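Local coordinates for protein Sb(v)-as(v) reductase (Leishmania major, PDB 2J6P) that probably reduces arsenate and antimonate as a Cdc25-like member of the rhodanese family, at residues 10-15 against 70-75; 14-19 against 25-30. All coordinates share one frame; numbering follows the deposited sequence.

Contact 1. Residues 10-15 against 70-75; sequences EELVEL and LAVFHC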
loop_
_atom_site.group_PDB
_atom_site.type_symbol
_atom_site.label_atom_id
_atom_site.label_comp_id
_atom_site.label_asym_id
_atom_site.label_seq_id
_atom_site.Cartn_x
_atom_site.Cartn_y
_atom_site.Cartn_z
ATOM N N GLU A 10 -3.031 -22.592 12.417
ATOM C CA GLU A 10 -3.032 -23.962 13.026
ATOM C C GLU A 10 -4.098 -24.768 12.391
ATOM O O GLU A 10 -3.905 -25.962 12.192
ATOM C CB GLU A 10 -3.341 -23.924 14.574
ATOM C CG GLU A 10 -2.448 -23.053 15.409
ATOM C CD GLU A 10 -2.886 -21.505 15.390
ATOM O OE1 GLU A 10 -2.990 -20.863 14.348
ATOM O OE2 GLU A 10 -3.229 -20.973 16.437
ATOM N N GLU A 11 -5.272 -24.135 12.180
ATOM C CA GLU A 11 -6.419 -24.743 11.586
ATOM C C GLU A 11 -6.182 -25.169 10.144
ATOM O O GLU A 11 -6.674 -26.208 9.744
ATOM C CB GLU A 11 -7.596 -23.797 11.658
ATOM C CG GLU A 11 -8.034 -23.428 13.145
ATOM C CD GLU A 11 -9.228 -22.477 13.142
ATOM O OE1 GLU A 11 -9.286 -21.478 12.337
ATOM O OE2 GLU A 11 -10.173 -22.717 13.932
ATOM N N LEU A 12 -5.436 -24.372 9.355
ATOM C CA LEU A 12 -5.039 -24.782 8.038
ATOM C C LEU A 12 -4.044 -25.989 8.075
ATOM O O LEU A 12 -4.130 -26.879 7.278
ATOM C CB LEU A 12 -4.323 -23.609 7.280
ATOM C CG LEU A 12 -3.843 -23.948 5.831
ATOM C CD1 LEU A 12 -4.988 -24.443 4.910
ATOM C CD2 LEU A 12 -3.139 -22.669 5.181
ATOM N N VAL A 13 -3.097 -26.001 8.972
ATOM C CA VAL A 13 -2.225 -27.158 9.030
ATOM C C VAL A 13 -3.023 -28.495 9.329
ATOM O O VAL A 13 -2.721 -29.570 8.730
ATOM C CB VAL A 13 -1.142 -26.880 10.137
ATOM C CG1 VAL A 13 -0.371 -28.185 10.539
ATOM C CG2 VAL A 13 -0.182 -25.724 9.660
ATOM N N GLU A 14 -3.971 -28.454 10.256
ATOM C CA GLU A 14 -4.828 -29.602 10.513
ATOM C C GLU A 14 -5.418 -30.118 9.196
ATOM O O GLU A 14 -5.484 -31.295 8.994
ATOM C CB GLU A 14 -5.988 -29.222 11.433
ATOM C CG GLU A 14 -5.665 -29.038 12.992
ATOM C CD GLU A 14 -6.922 -28.399 13.832
ATOM O OE1 GLU A 14 -8.108 -28.835 13.475
ATOM O OE2 GLU A 14 -6.708 -27.453 14.747
ATOM N N LEU A 15 -5.844 -29.224 8.285
ATOM C CA LEU A 15 -6.500 -29.645 7.065
ATOM C C LEU A 15 -5.511 -30.245 6.124
ATOM O O LEU A 15 -5.816 -31.123 5.350
ATOM C CB LEU A 15 -7.136 -28.431 6.332
ATOM C CG LEU A 15 -8.356 -27.665 6.820
ATOM C CD1 LEU A 15 -8.671 -26.530 5.804
ATOM C CD2 LEU A 15 -9.655 -28.524 7.045
ATOM N N LEU A 70 -13.592 -26.535 0.900
ATOM C CA LEU A 70 -13.046 -25.293 1.484
ATOM C C LEU A 70 -12.071 -24.625 0.487
ATOM O O LEU A 70 -11.204 -25.342 -0.121
ATOM C CB LEU A 70 -12.209 -25.555 2.708
ATOM C CG LEU A 70 -12.947 -25.920 4.006
ATOM C CD1 LEU A 70 -13.150 -27.492 3.940
ATOM C CD2 LEU A 70 -12.161 -25.439 5.319
ATOM N N ALA A 71 -12.148 -23.297 0.381
ATOM C CA ALA A 71 -11.151 -22.582 -0.471
ATOM C C ALA A 71 -10.567 -21.564 0.475
ATOM O O ALA A 71 -11.325 -20.743 1.068
ATOM C CB ALA A 71 -11.836 -21.930 -1.610
ATOM N N VAL A 72 -9.254 -21.666 0.668
ATOM C CA VAL A 72 -8.565 -20.836 1.664
ATOM C C VAL A 72 -7.676 -19.813 0.873
ATOM O O VAL A 72 -6.741 -20.171 0.149
ATOM C CB VAL A 72 -7.672 -21.713 2.562
ATOM C CG1 VAL A 72 -6.910 -20.842 3.578
ATOM C CG2 VAL A 72 -8.558 -22.750 3.393
ATOM N N PHE A 73 -8.054 -18.554 0.940
ATOM C CA PHE A 73 -7.356 -17.516 0.240
ATOM C C PHE A 73 -6.247 -16.988 1.202
ATOM O O PHE A 73 -6.522 -16.710 2.386
ATOM C CB PHE A 73 -8.366 -16.437 -0.056
ATOM C CG PHE A 73 -9.326 -16.823 -1.265
ATOM C CD1 PHE A 73 -10.276 -17.810 -1.111
ATOM C CD2 PHE A 73 -9.143 -16.219 -2.546
ATOM C CE1 PHE A 73 -11.062 -18.249 -2.218
ATOM C CE2 PHE A 73 -9.957 -16.551 -3.613
ATOM C CZ PHE A 73 -10.849 -17.657 -3.476
ATOM N N HIS A 74 -5.034 -16.806 0.676
ATOM C CA HIS A 74 -4.027 -16.044 1.470
ATOM C C HIS A 74 -3.224 -15.128 0.538
ATOM O O HIS A 74 -3.138 -15.319 -0.668
ATOM C CB HIS A 74 -3.090 -17.021 2.236
ATOM C CG HIS A 74 -2.048 -17.645 1.331
ATOM N ND1 HIS A 74 -0.868 -16.998 1.012
ATOM C CD2 HIS A 74 -1.992 -18.870 0.713
ATOM C CE1 HIS A 74 -0.120 -17.808 0.239
ATOM N NE2 HIS A 74 -0.790 -18.941 0.022
ATOM N N CYS A 75 -2.576 -14.159 1.123
ATOM C CA CYS A 75 -1.573 -13.424 0.347
ATOM C C CYS A 75 -0.362 -13.291 1.272
ATOM O O CYS A 75 0.003 -14.309 1.886
ATOM C CB CYS A 75 -2.119 -12.130 -0.236
ATOM S SG CYS A 75 -2.731 -10.956 0.999
#
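Leu15 meets Leu70 and Val72 where helix 9-17 lies over one face of the parallel sheet of the rhodanese fold, an α/β arrangement shared with the Cdc25 phosphatases. The short segments of helix and strand run at 135° to each other, with 11.5 Å between their axes, a gap filled mainly by branched aliphatic side chains. Leu15 has the most surface buried by the contact, 49 Å². Its CG is anti to the carbonyl carbon (chi1 -71°) and its CD1 continues the extended chain, so this one methyl is carried down to the strand while CD2 branches off from it. CD1 of Leu15 touches CD2 of Leu70 at 3.7 Å, the closest approach of the two segments, and the two leucines cross at a slant. The same CD1 stands 4.5 Å from CG2 of Val72, two residues along the strand and on the same face.

One helical turn earlier, Leu12 also packs on the valine. Its CA-CB bond does not aim at the strand, but with CG anti to the backbone N the end of the side chain comes nearer: CD1 of Leu12 lies 4.2 Å from CG2 and 4.3 Å from CG1 of Val72, facing both methyls, with CD2 a little farther off. Leu106 of the neighbouring strand 102-106 touches both Leu12 and Val72 and extends the apolar layer. Ala71 and Phe73 alternate to the other face of the sheet, where the Phe73 ring meets Phe89.

Strand 70-74 leads into Cys75, which by sequence probably opens the HCX5R loop of this family. At this exit the His74 ring donates from ND1 to O of Cys75 at 3.0 Å, almost straight at 177° and with the acceptor in the ring plane.

Contact 2. Residues 14-19 against 25-30; sequences ELLDNP and AAVIDC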
loop_
_atom_site.group_PDB
_atom_site.type_symbol
_atom_site.label_atom_id
_atom_site.label_comp_id
_atom_site.label_asym_id
_atom_site.label_seq_id
_atom_site.Cartn_x
_atom_site.Cartn_y
_atom_site.Cartn_z
ATOM N N GLU A 14 -3.971 -28.454 10.256
ATOM C CA GLU A 14 -4.828 -29.602 10.513
ATOM C C GLU A 14 -5.418 -30.118 9.196
ATOM O O GLU A 14 -5.484 -31.295 8.994
ATOM C CB GLU A 14 -5.988 -29.222 11.433
ATOM C CG GLU A 14 -5.665 -29.038 12.992
ATOM C CD GLU A 14 -6.922 -28.399 13.832
ATOM O OE1 GLU A 14 -8.108 -28.835 13.475
ATOM O OE2 GLU A 14 -6.708 -27.453 14.747
ATOM N N LEU A 15 -5.844 -29.224 8.285
ATOM C CA LEU A 15 -6.500 -29.645 7.065
ATOM C C LEU A 15 -5.511 -30.245 6.124
ATOM O O LEU A 15 -5.816 -31.123 5.350
ATOM C CB LEU A 15 -7.136 -28.431 6.332
ATOM C CG LEU A 15 -8.356 -27.665 6.820
ATOM C CD1 LEU A 15 -8.671 -26.530 5.804
ATOM C CD2 LEU A 15 -9.655 -28.524 7.045
ATOM N N LEU A 16 -4.324 -29.695 6.120
ATOM C CA LEU A 16 -3.335 -30.082 5.165
ATOM C C LEU A 16 -2.823 -31.458 5.555
ATOM O O LEU A 16 -2.362 -32.156 4.725
ATOM C CB LEU A 16 -2.150 -29.062 5.140
ATOM C CG LEU A 16 -2.517 -27.695 4.496
ATOM C CD1 LEU A 16 -1.275 -26.863 4.370
ATOM C CD2 LEU A 16 -3.323 -27.777 3.148
ATOM N N ASP A 17 -2.945 -31.817 6.832
ATOM C CA ASP A 17 -2.210 -32.956 7.431
ATOM C C ASP A 17 -3.091 -34.180 7.390
ATOM O O ASP A 17 -2.686 -35.289 7.617
ATOM C CB ASP A 17 -1.894 -32.649 8.874
ATOM C CG ASP A 17 -0.561 -31.941 9.036
ATOM O OD1 ASP A 17 0.172 -31.715 8.042
ATOM O OD2 ASP A 17 -0.196 -31.646 10.175
ATOM N N ASN A 18 -4.326 -33.950 7.089
ATOM C CA ASN A 18 -5.260 -34.990 7.020
ATOM C C ASN A 18 -5.564 -35.255 5.554
ATOM O O ASN A 18 -6.130 -34.417 4.905
ATOM C CB ASN A 18 -6.483 -34.522 7.782
ATOM C CG ASN A 18 -7.612 -35.516 7.734
ATOM O OD1 ASN A 18 -7.949 -36.089 6.662
ATOM N ND2 ASN A 18 -8.232 -35.711 8.891
ATOM N N PRO A 19 -5.224 -36.460 5.041
ATOM C CA PRO A 19 -5.396 -36.853 3.610
ATOM C C PRO A 19 -6.795 -36.571 3.068
ATOM O O PRO A 19 -6.955 -35.998 1.996
ATOM C CB PRO A 19 -5.110 -38.372 3.587
ATOM C CG PRO A 19 -4.916 -38.769 4.983
ATOM C CD PRO A 19 -4.691 -37.570 5.861
ATOM N N ALA A 25 -9.832 -29.573 0.090
ATOM C CA ALA A 25 -9.333 -28.200 0.376
ATOM C C ALA A 25 -8.540 -27.659 -0.794
ATOM O O ALA A 25 -7.809 -28.431 -1.511
ATOM C CB ALA A 25 -8.571 -28.065 1.757
ATOM N N ALA A 26 -8.735 -26.383 -1.086
ATOM C CA ALA A 26 -7.863 -25.713 -2.040
ATOM C C ALA A 26 -7.262 -24.455 -1.384
ATOM O O ALA A 26 -7.934 -23.806 -0.554
ATOM C CB ALA A 26 -8.677 -25.310 -3.321
ATOM N N VAL A 27 -6.022 -24.107 -1.781
ATOM C CA VAL A 27 -5.261 -22.966 -1.159
ATOM C C VAL A 27 -5.108 -22.020 -2.326
ATOM O O VAL A 27 -4.636 -22.428 -3.357
ATOM C CB VAL A 27 -3.966 -23.366 -0.568
ATOM C CG1 VAL A 27 -3.167 -22.103 -0.046
ATOM C CG2 VAL A 27 -4.260 -24.276 0.564
ATOM N N ILE A 28 -5.689 -20.832 -2.213
ATOM C CA ILE A 28 -5.683 -19.821 -3.331
ATOM C C ILE A 28 -4.657 -18.736 -2.898
ATOM O O ILE A 28 -4.829 -18.068 -1.919
ATOM C CB ILE A 28 -7.008 -19.244 -3.610
ATOM C CG1 ILE A 28 -8.107 -20.366 -3.631
ATOM C CG2 ILE A 28 -6.931 -18.219 -4.890
ATOM C CD1 ILE A 28 -7.942 -21.369 -4.705
ATOM N N ASP A 29 -3.531 -18.703 -3.565
ATOM C CA ASP A 29 -2.509 -17.760 -3.216
ATOM C C ASP A 29 -2.763 -16.475 -4.084
ATOM O O ASP A 29 -2.755 -16.555 -5.296
ATOM C CB ASP A 29 -1.208 -18.345 -3.679
ATOM C CG ASP A 29 0.023 -17.459 -3.333
ATOM O OD1 ASP A 29 -0.071 -16.221 -3.038
ATOM O OD2 ASP A 29 1.105 -18.082 -3.394
ATOM N N CYS A 30 -2.977 -15.337 -3.444
ATOM C CA CYS A 30 -3.402 -14.141 -4.185
ATOM C C CYS A 30 -2.301 -13.181 -4.386
ATOM O O CYS A 30 -2.588 -12.043 -4.780
ATOM C CB CYS A 30 -4.471 -13.377 -3.361
ATOM S SG CYS A 30 -5.987 -14.500 -3.138
#
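Leu15 and Leu16 face Ala25 and Val27 with no flat group between them, neither ring face nor ring edge; the Asn18 amide and the Asp17 carboxylate are engaged with other partners. The amide oxygen of Asn18 caps N of Ser21 at the start of helix 19-23, and Asp17 forms a salt bridge with Arg121. Farther along the strand, Asp29 pairs with Arg31.

The contact itself is made by methyl groups at the C-terminal end of helix 9-17. CD1 of Leu15 comes to 4.3 Å from CB of Ala25, whose small side chain points at the helix. The first bond of the Leu16 side chain does not aim at the strand, yet its end comes nearer: with CD1 continuing the extended chain (chi2 -173°), the other branch, CD2, stands 4.5 Å from CG2 of Val27. Ala25 and Val27 point to the same face of the sheet, while Ala26 between them turns away and meets Leu63 of helix 53-65 behind it. Helix 19-23, which carries the chain between the two segments, adds Ser21 beside Leu15 and Leu22 beside Leu16.

What acts across this light contact is chiefly dispersion and the exclusion of water, so the attraction between these methyls is non-polar and only weakly directional.

In the fold
Contacts 1 and 2 lie with their centres 5 Å apart and share helix 9-17, including Glu14 and Leu15. Along the chain the helix comes first, then strand 25-29 after the short helix 19-23, and strand 70-74 much later. The two strands are parallel neighbours in the five-stranded sheet, tied by probable backbone hydrogen bonds from Ile28 N to Val72 O and from Cys30 N to His74 O. One helix therefore packs on two adjoining strands from the same face. Together the contacts form part of the rhodanese core from which strand 70-74 leads into the probable active-site loop.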